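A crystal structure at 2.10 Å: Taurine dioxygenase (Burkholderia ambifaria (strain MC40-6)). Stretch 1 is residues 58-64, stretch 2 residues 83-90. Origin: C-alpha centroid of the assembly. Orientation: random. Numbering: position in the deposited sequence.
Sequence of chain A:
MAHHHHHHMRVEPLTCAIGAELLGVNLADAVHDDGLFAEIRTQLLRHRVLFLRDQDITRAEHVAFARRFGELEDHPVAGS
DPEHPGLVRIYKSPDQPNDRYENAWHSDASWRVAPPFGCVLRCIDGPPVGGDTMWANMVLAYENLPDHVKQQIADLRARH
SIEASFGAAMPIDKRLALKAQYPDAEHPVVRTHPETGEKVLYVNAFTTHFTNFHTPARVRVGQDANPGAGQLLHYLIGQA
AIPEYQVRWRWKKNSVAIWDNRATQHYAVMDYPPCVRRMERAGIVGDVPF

Stretch 1, residues 58-64: TRAEHVA
Stretch 2 83-90: EHPGLVRI

No hydrogen bond crosses between the two stretches; two imidazole rings, one from each side, instead receive aliphatic carbons over a face. Arg59 CB lies 3.7 Å from the centroid of the His84 ring, 11° off its normal, and Leu87 CD1 lies 3.8 Å from the centroid of the His62 ring, 26° off.

Residues 59-64 are helical (phi/psi near -63/-41), with backbone bonds such as Val63 N to Arg59 O at 2.8 Å. Thr58 (-91/163, chi1 p) caps the helix: Thr58 OG1 accepts from Glu61 N at 3.0 Å, and Thr58 N donates to Glu61 OE1, also at 3.0 Å. In the second stretch, a type II turn from His84 (-136/94) to Leu87, closed by Leu87 N to His84 O at 3.0 Å, leads into extended strand backbone (Leu87 -91/136, Val88 -124/124, Arg89 -86/139, Ile90 -127/98). Pro85 (-54/141) and Gly86 (96/-26) occupy the corners of the turn; a CB on Gly86 would jam against the preceding carbonyl O. Helix and strand directions differ by 117°, their axes approaching to 9.9 Å. In register, Ala60 CA is 6.6 Å from His84 CA, and Val63 CA 6.3 Å from Gly86 CA.

The contact buries 372 Å², both sides summed, Arg59 (79 Å²) and Leu87 (78 Å²) being most covered; His62 and Leu87 are buried in the assembly. Leu87 (chi1 t, chi2 p) points its CA-CB bond toward the helix, and its branches suit the place: besides CD1 on His62, Leu87 CD2 is 3.8 Å from Arg59 CB. Val63 (chi1 t) packs its apolar Val63 CG2 3.8 Å from Leu87 CB; Val63 CG1 and Val63 CG2 lie 3.6 and 3.7 Å from Pro85 O. His62 adopts chi1 t, chi2 171°; His84, chi1 m, chi2 93°. Small Ala60 fits beside the latter, Ala60 CB standing 4.2 Å from His84 CD2.

The guanidinium of Arg59 (m, t, t, chi4 67°) ends near that of Arg89 (m, t, chi3 32°, chi4 82°). Arg59 NH2 and Arg89 NH2, like charges 4.1 Å apart, do not bond each other; each has partners elsewhere in the structure.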

# COMPACT_ATOMS: atom_id res chain seq x y z
N THR A 58 26.78 6.54 -17.00
CA THR A 58 26.41 7.07 -18.30
C THR A 58 25.25 6.25 -18.86
O THR A 58 24.94 5.16 -18.39
CB THR A 58 27.59 7.02 -19.26
OG1 THR A 58 27.80 5.66 -19.68
CG2 THR A 58 28.85 7.51 -18.55
N ARG A 59 24.59 6.83 -19.86
CA ARG A 59 23.48 6.13 -20.49
C ARG A 59 23.95 4.88 -21.20
O ARG A 59 23.27 3.84 -21.17
CB ARG A 59 22.74 7.10 -21.42
CG ARG A 59 22.22 8.31 -20.64
CD ARG A 59 21.72 9.43 -21.52
NE ARG A 59 20.83 10.34 -20.80
CZ ARG A 59 21.21 11.15 -19.80
NH1 ARG A 59 22.47 11.16 -19.39
NH2 ARG A 59 20.32 11.94 -19.22
N ALA A 60 25.14 4.93 -21.82
CA ALA A 60 25.70 3.72 -22.41
C ALA A 60 25.89 2.64 -21.33
O ALA A 60 25.58 1.47 -21.56
CB ALA A 60 27.02 4.03 -23.13
N GLU A 61 26.36 3.03 -20.14
CA GLU A 61 26.51 2.06 -19.06
C GLU A 61 25.16 1.55 -18.56
O GLU A 61 25.01 0.35 -18.27
CB GLU A 61 27.32 2.64 -17.91
CG GLU A 61 28.73 3.04 -18.29
CD GLU A 61 29.48 3.74 -17.17
OE1 GLU A 61 28.85 4.50 -16.41
OE2 GLU A 61 30.71 3.55 -17.08
N HIS A 62 24.16 2.43 -18.44
CA HIS A 62 22.81 2.01 -18.07
C HIS A 62 22.29 0.97 -19.05
O HIS A 62 21.75 -0.07 -18.66
CB HIS A 62 21.88 3.24 -18.02
CG HIS A 62 20.46 2.95 -17.61
ND1 HIS A 62 19.56 3.96 -17.34
CD2 HIS A 62 19.79 1.79 -17.42
CE1 HIS A 62 18.39 3.43 -17.01
NE2 HIS A 62 18.51 2.11 -17.05
N VAL A 63 22.45 1.25 -20.35
CA VAL A 63 22.00 0.34 -21.39
C VAL A 63 22.80 -0.95 -21.35
O VAL A 63 22.23 -2.05 -21.38
CB VAL A 63 22.13 1.05 -22.76
CG1 VAL A 63 22.21 0.04 -23.89
CG2 VAL A 63 20.95 2.00 -22.96
N ALA A 64 24.13 -0.85 -21.27
CA ALA A 64 24.97 -2.04 -21.27
C ALA A 64 24.76 -2.90 -20.02
O ALA A 64 24.87 -4.13 -20.10
CB ALA A 64 26.44 -1.65 -21.39
N GLU A 83 19.07 8.26 -29.24
CA GLU A 83 20.44 8.65 -28.91
C GLU A 83 21.23 7.49 -28.30
O GLU A 83 22.43 7.34 -28.57
CB GLU A 83 20.43 9.84 -27.95
N HIS A 84 20.55 6.69 -27.47
CA HIS A 84 21.12 5.48 -26.88
C HIS A 84 20.08 4.37 -26.99
O HIS A 84 19.19 4.27 -26.13
CB HIS A 84 21.52 5.67 -25.42
CG HIS A 84 22.72 6.54 -25.21
ND1 HIS A 84 22.63 7.90 -24.98
CD2 HIS A 84 24.04 6.24 -25.17
CE1 HIS A 84 23.84 8.40 -24.83
NE2 HIS A 84 24.72 7.42 -24.94
N PRO A 85 20.13 3.56 -28.04
CA PRO A 85 19.09 2.54 -28.25
C PRO A 85 18.91 1.65 -27.03
O PRO A 85 19.88 1.25 -26.38
CB PRO A 85 19.61 1.75 -29.45
CG PRO A 85 20.37 2.79 -30.24
CD PRO A 85 21.05 3.65 -29.20
N GLY A 86 17.65 1.32 -26.74
CA GLY A 86 17.24 0.59 -25.57
C GLY A 86 16.77 1.48 -24.43
O GLY A 86 15.95 1.05 -23.60
N LEU A 87 17.25 2.72 -24.39
CA LEU A 87 16.90 3.66 -23.35
C LEU A 87 15.70 4.49 -23.77
O LEU A 87 15.63 4.99 -24.90
CB LEU A 87 18.09 4.57 -23.05
CG LEU A 87 18.04 5.41 -21.78
CD1 LEU A 87 18.36 4.56 -20.57
CD2 LEU A 87 19.02 6.57 -21.92
N VAL A 88 14.76 4.67 -22.83
CA VAL A 88 13.55 5.45 -23.04
C VAL A 88 13.50 6.52 -21.96
O VAL A 88 13.54 6.21 -20.76
CB VAL A 88 12.29 4.56 -23.00
CG1 VAL A 88 11.02 5.41 -23.01
CG2 VAL A 88 12.29 3.58 -24.16
N ARG A 89 13.40 7.78 -22.38
CA ARG A 89 13.28 8.91 -21.47
C ARG A 89 11.81 9.11 -21.10
O ARG A 89 10.93 9.01 -21.95
CB ARG A 89 13.83 10.19 -22.10
CG ARG A 89 15.34 10.17 -22.36
CD ARG A 89 15.89 11.57 -22.64
NE ARG A 89 15.16 12.61 -21.91
CZ ARG A 89 15.37 12.93 -20.64
NH1 ARG A 89 14.64 13.89 -20.07
NH2 ARG A 89 16.31 12.31 -19.93
N ILE A 90 11.57 9.40 -19.82
CA ILE A 90 10.22 9.63 -19.30
C ILE A 90 10.25 10.97 -18.58
O ILE A 90 10.66 11.05 -17.42
CB ILE A 90 9.77 8.51 -18.36
CG1 ILE A 90 9.97 7.13 -18.99
CG2 ILE A 90 8.30 8.69 -17.99
CD1 ILE A 90 9.62 5.99 -18.08